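PDB 5CYV: transcriptional regulator from Rhodococcus jostii, which binds p-coumaroyl-CoA and, as a MarR-family transcription factor, probably binds DNA to regulate p-hydroxycinnamate metabolism. Local coordinates for residues Leu43-Gln55 with Asn93-Arg106. Numbering follows the deposited sequence.
Sequences LVLACEQAEGVNQ and NKLIAATEEGRRLR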
loop_
_atom_site.group_PDB
_atom_site.type_symbol
_atom_site.label_atom_id
_atom_site.label_comp_id
_atom_site.label_asym_id
_atom_site.label_seq_id
_atom_site.Cartn_x
_atom_site.Cartn_y
_atom_site.Cartn_z
ATOM N N LEU B 43 -12.857 9.339 9.261
ATOM C CA LEU B 43 -14.215 9.125 9.794
ATOM C C LEU B 43 -14.229 7.905 10.736
ATOM O O LEU B 43 -14.803 7.951 11.854
ATOM C CB LEU B 43 -15.204 8.998 8.633
ATOM C CG LEU B 43 -16.632 8.741 9.132
ATOM C CD1 LEU B 43 -17.125 9.895 10.020
ATOM C CD2 LEU B 43 -17.568 8.607 7.924
ATOM N N VAL B 44 -13.597 6.798 10.313
ATOM C CA VAL B 44 -13.563 5.601 11.129
ATOM C C VAL B 44 -12.862 5.901 12.449
ATOM O O VAL B 44 -13.338 5.535 13.548
ATOM C CB VAL B 44 -12.857 4.510 10.387
ATOM C CG1 VAL B 44 -12.469 3.360 11.343
ATOM C CG2 VAL B 44 -13.788 4.014 9.286
ATOM N N LEU B 45 -11.746 6.626 12.364
ATOM C CA LEU B 45 -10.974 6.871 13.596
ATOM C C LEU B 45 -11.724 7.806 14.542
ATOM O O LEU B 45 -11.650 7.629 15.769
ATOM C CB LEU B 45 -9.572 7.434 13.260
ATOM C CG LEU B 45 -8.674 6.394 12.582
ATOM C CD1 LEU B 45 -7.465 7.083 11.957
ATOM C CD2 LEU B 45 -8.191 5.325 13.530
ATOM N N ALA B 46 -12.493 8.726 14.010
ATOM C CA ALA B 46 -13.316 9.580 14.861
ATOM C C ALA B 46 -14.415 8.764 15.533
ATOM O O ALA B 46 -14.704 8.974 16.708
ATOM C CB ALA B 46 -13.913 10.720 14.051
ATOM N N CYS B 47 -15.022 7.860 14.755
ATOM C CA CYS B 47 -16.162 7.096 15.313
ATOM C C CYS B 47 -15.721 6.156 16.442
ATOM O O CYS B 47 -16.536 5.764 17.282
ATOM C CB CYS B 47 -16.872 6.320 14.209
ATOM S SG CYS B 47 -17.844 7.400 13.110
ATOM N N GLU B 48 -14.449 5.730 16.414
ATOM C CA GLU B 48 -13.974 4.796 17.430
ATOM C C GLU B 48 -13.991 5.386 18.840
ATOM O O GLU B 48 -13.882 4.631 19.788
ATOM C CB GLU B 48 -12.562 4.314 17.118
ATOM C CG GLU B 48 -12.567 3.387 15.919
ATOM C CD GLU B 48 -11.153 2.988 15.442
ATOM O OE1 GLU B 48 -10.138 3.406 16.069
ATOM O OE2 GLU B 48 -11.105 2.218 14.429
ATOM N N GLN B 49 -14.077 6.720 18.968
ATOM C CA GLN B 49 -14.021 7.389 20.250
ATOM C C GLN B 49 -15.381 7.981 20.528
ATOM O O GLN B 49 -16.016 8.535 19.624
ATOM C CB GLN B 49 -12.970 8.512 20.221
ATOM C CG GLN B 49 -11.621 8.044 19.617
ATOM C CD GLN B 49 -10.999 6.955 20.485
ATOM O OE1 GLN B 49 -11.202 6.939 21.712
ATOM N NE2 GLN B 49 -10.248 6.056 19.882
ATOM N N ALA B 50 -15.782 7.968 21.780
ATOM C CA ALA B 50 -17.064 8.553 22.130
ATOM C C ALA B 50 -17.066 10.051 21.988
ATOM O O ALA B 50 -18.027 10.636 21.485
ATOM C CB ALA B 50 -17.450 8.165 23.569
ATOM N N GLU B 51 -15.994 10.692 22.402
ATOM C CA GLU B 51 -15.988 12.138 22.369
ATOM C C GLU B 51 -15.258 12.726 21.173
ATOM O O GLU B 51 -15.339 13.934 20.930
ATOM C CB GLU B 51 -15.369 12.675 23.654
ATOM C CG GLU B 51 -16.232 12.412 24.884
ATOM C CD GLU B 51 -17.610 13.092 24.816
ATOM O OE1 GLU B 51 -17.699 14.245 24.328
ATOM O OE2 GLU B 51 -18.603 12.461 25.248
ATOM N N GLY B 52 -14.589 11.884 20.411
ATOM C CA GLY B 52 -13.779 12.364 19.304
ATOM C C GLY B 52 -12.328 11.958 19.444
ATOM O O GLY B 52 -11.899 11.482 20.496
ATOM N N VAL B 53 -11.587 12.239 18.379
ATOM C CA VAL B 53 -10.185 11.860 18.261
ATOM C C VAL B 53 -9.352 13.099 17.924
ATOM O O VAL B 53 -9.760 13.988 17.164
ATOM C CB VAL B 53 -9.975 10.772 17.184
ATOM C CG1 VAL B 53 -10.302 11.300 15.794
ATOM C CG2 VAL B 53 -8.538 10.238 17.239
ATOM N N ASN B 54 -8.162 13.132 18.511
ATOM C CA ASN B 54 -7.198 14.176 18.251
ATOM C C ASN B 54 -6.538 14.125 16.873
ATOM O O ASN B 54 -6.255 13.049 16.374
ATOM C CB ASN B 54 -6.142 14.005 19.373
ATOM C CG ASN B 54 -5.197 15.145 19.507
ATOM O OD1 ASN B 54 -4.646 15.643 18.534
ATOM N ND2 ASN B 54 -4.947 15.540 20.749
ATOM N N GLN B 55 -6.366 15.263 16.214
ATOM C CA GLN B 55 -5.735 15.312 14.883
ATOM C C GLN B 55 -4.380 14.600 14.860
ATOM O O GLN B 55 -4.028 13.913 13.868
ATOM C CB GLN B 55 -5.575 16.779 14.437
ATOM C CG GLN B 55 -5.011 17.005 13.017
ATOM C CD GLN B 55 -4.488 18.425 12.821
ATOM O OE1 GLN B 55 -3.321 18.720 13.082
ATOM N NE2 GLN B 55 -5.356 19.309 12.366
ATOM N N ASN B 93 -7.641 20.518 24.331
ATOM C CA ASN B 93 -7.517 19.337 23.481
ATOM C C ASN B 93 -8.618 19.389 22.421
ATOM O O ASN B 93 -9.776 19.098 22.700
ATOM C CB ASN B 93 -7.612 18.050 24.327
ATOM C CG ASN B 93 -7.323 16.772 23.523
ATOM O OD1 ASN B 93 -6.519 16.782 22.583
ATOM N ND2 ASN B 93 -7.973 15.683 23.893
ATOM N N LYS B 94 -8.257 19.722 21.194
ATOM C CA LYS B 94 -9.231 19.798 20.135
ATOM C C LYS B 94 -9.519 18.393 19.628
ATOM O O LYS B 94 -8.567 17.600 19.433
ATOM C CB LYS B 94 -8.728 20.679 19.009
ATOM C CG LYS B 94 -8.575 22.143 19.518
ATOM C CD LYS B 94 -8.010 23.032 18.465
ATOM C CE LYS B 94 -7.766 24.449 18.991
ATOM N NZ LYS B 94 -7.073 25.221 17.938
ATOM N N LEU B 95 -10.803 18.070 19.479
ATOM C CA LEU B 95 -11.195 16.749 18.993
ATOM C C LEU B 95 -11.992 16.826 17.718
ATOM O O LEU B 95 -12.732 17.794 17.454
ATOM C CB LEU B 95 -11.998 16.001 20.059
ATOM C CG LEU B 95 -11.276 15.726 21.371
ATOM C CD1 LEU B 95 -12.261 15.045 22.279
ATOM C CD2 LEU B 95 -10.002 14.829 21.217
ATOM N N ILE B 96 -11.830 15.804 16.893
ATOM C CA ILE B 96 -12.653 15.585 15.713
ATOM C C ILE B 96 -13.720 14.572 16.101
ATOM O O ILE B 96 -13.399 13.424 16.416
ATOM C CB ILE B 96 -11.781 15.028 14.553
ATOM C CG1 ILE B 96 -10.630 15.989 14.221
ATOM C CG2 ILE B 96 -12.663 14.746 13.317
ATOM C CD1 ILE B 96 -9.388 15.231 13.757
ATOM N N ALA B 97 -14.955 15.040 16.216
ATOM C CA ALA B 97 -16.045 14.175 16.711
ATOM C C ALA B 97 -17.033 13.822 15.633
ATOM O O ALA B 97 -17.534 14.681 14.917
ATOM C CB ALA B 97 -16.809 14.891 17.889
ATOM N N ALA B 98 -17.381 12.546 15.562
ATOM C CA ALA B 98 -18.379 12.149 14.613
ATOM C C ALA B 98 -19.760 12.588 14.993
ATOM O O ALA B 98 -20.136 12.615 16.169
ATOM C CB ALA B 98 -18.351 10.622 14.471
ATOM N N THR B 99 -20.557 12.950 13.985
ATOM C CA THR B 99 -21.956 13.260 14.228
ATOM C C THR B 99 -22.820 12.024 14.110
ATOM O O THR B 99 -22.312 10.997 13.674
ATOM C CB THR B 99 -22.468 14.294 13.212
ATOM O OG1 THR B 99 -22.364 13.739 11.902
ATOM C CG2 THR B 99 -21.607 15.602 13.232
ATOM N N GLU B 100 -24.099 12.120 14.455
ATOM C CA GLU B 100 -25.007 11.001 14.192
ATOM C C GLU B 100 -24.978 10.561 12.725
ATOM O O GLU B 100 -24.916 9.357 12.399
ATOM C CB GLU B 100 -26.425 11.413 14.611
ATOM C CG GLU B 100 -27.526 10.904 13.730
ATOM C CD GLU B 100 -28.855 10.803 14.471
ATOM O OE1 GLU B 100 -29.083 11.605 15.411
ATOM O OE2 GLU B 100 -29.668 9.925 14.106
ATOM N N GLU B 101 -24.974 11.525 11.809
ATOM C CA GLU B 101 -24.927 11.189 10.379
ATOM C C GLU B 101 -23.583 10.557 9.969
ATOM O O GLU B 101 -23.515 9.583 9.195
ATOM C CB GLU B 101 -25.209 12.448 9.559
ATOM C CG GLU B 101 -25.108 12.274 8.058
ATOM C CD GLU B 101 -25.990 11.157 7.500
ATOM O OE1 GLU B 101 -27.089 10.886 8.039
ATOM O OE2 GLU B 101 -25.571 10.534 6.496
ATOM N N GLY B 102 -22.507 11.065 10.557
ATOM C CA GLY B 102 -21.200 10.448 10.367
ATOM C C GLY B 102 -21.148 8.991 10.861
ATOM O O GLY B 102 -20.550 8.149 10.201
ATOM N N ARG B 103 -21.777 8.713 11.983
ATOM C CA ARG B 103 -21.757 7.330 12.489
ATOM C C ARG B 103 -22.571 6.448 11.566
ATOM O O ARG B 103 -22.186 5.278 11.297
ATOM C CB ARG B 103 -22.263 7.235 13.929
ATOM C CG ARG B 103 -21.346 7.923 14.914
ATOM C CD ARG B 103 -21.811 7.753 16.383
ATOM N NE ARG B 103 -20.852 8.494 17.245
ATOM C CZ ARG B 103 -19.652 8.014 17.604
ATOM N NH1 ARG B 103 -19.277 6.772 17.251
ATOM N NH2 ARG B 103 -18.854 8.764 18.349
ATOM N N ARG B 104 -23.690 6.968 11.068
ATOM C CA ARG B 104 -24.522 6.144 10.182
ATOM C C ARG B 104 -23.764 5.846 8.866
ATOM O O ARG B 104 -23.774 4.706 8.359
ATOM C CB ARG B 104 -25.860 6.845 9.914
ATOM C CG ARG B 104 -26.660 6.262 8.764
ATOM C CD ARG B 104 -27.411 7.327 7.931
ATOM N NE ARG B 104 -26.681 7.642 6.698
ATOM C CZ ARG B 104 -26.502 6.811 5.665
ATOM N NH1 ARG B 104 -27.008 5.577 5.667
ATOM N NH2 ARG B 104 -25.808 7.230 4.612
ATOM N N LEU B 105 -23.063 6.838 8.324
ATOM C CA LEU B 105 -22.305 6.635 7.092
ATOM C C LEU B 105 -21.127 5.724 7.346
ATOM O O LEU B 105 -20.777 4.889 6.505
ATOM C CB LEU B 105 -21.838 7.987 6.532
ATOM C CG LEU B 105 -21.160 7.848 5.175
ATOM C CD1 LEU B 105 -22.150 7.372 4.124
ATOM C CD2 LEU B 105 -20.481 9.186 4.755
ATOM N N ARG B 106 -20.539 5.857 8.527
ATOM C CA ARG B 106 -19.387 5.027 8.831
ATOM C C ARG B 106 -19.814 3.567 8.920
ATOM O O ARG B 106 -19.091 2.677 8.472
ATOM C CB ARG B 106 -18.737 5.467 10.143
ATOM C CG ARG B 106 -17.838 4.417 10.773
ATOM C CD ARG B 106 -18.158 4.227 12.247
ATOM N NE ARG B 106 -17.384 3.141 12.840
ATOM C CZ ARG B 106 -17.747 1.862 12.811
ATOM N NH1 ARG B 106 -18.878 1.506 12.218
ATOM N NH2 ARG B 106 -16.980 0.941 13.378
HETATM O O HOH W 1 -16.431 10.931 17.653
HETATM O O HOH W 2 -19.171 11.602 18.564
HETATM O O HOH W 3 -7.312 17.902 16.978
#
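Arg103 binds two backbone carbonyls where helix 37-47 gives way to the following loop. Its NH1 donates to Cys47 O at 2.9 Å, in the carbonyl plane on a lone pair. NH2 reaches Gln49 O at 3.1 Å; that oxygen lies in the guanidinium plane, but NH2 is tilted from the carbonyl plane. The chain, extended from CG to NE, carries the charge to these oxygens, with Ala98 CB 4.1 Å above one guanidinium face, toward its rim. A leucine here would probably leave both carbonyls without their donor and this part of the chain freer to shift. Alongside, Cys47 SG rests on Ala98 CB (3.5 Å), and Leu43 CD2 packs against Gly102 O and Arg106 CB. One water links Ala46 O to Ala98 N, another Arg103 NH2 to Ala98 O. Thr99, at the N-cap of helix 100-121, accepts from Gly102 N through OG1. Val53 and Ile96 form a single antiparallel hydrogen-bonded pair (Ile96 N to Val53 O 2.8 Å, 171°). Gly52 CA comes within 3.1 Å of Ile96 O, where a side chain would clash. Strand 94-98 pairs with strand 82-87. This bridge to the wing hairpin, just before helix 55-62, is characteristic of the MarR-type winged helix-turn-helix.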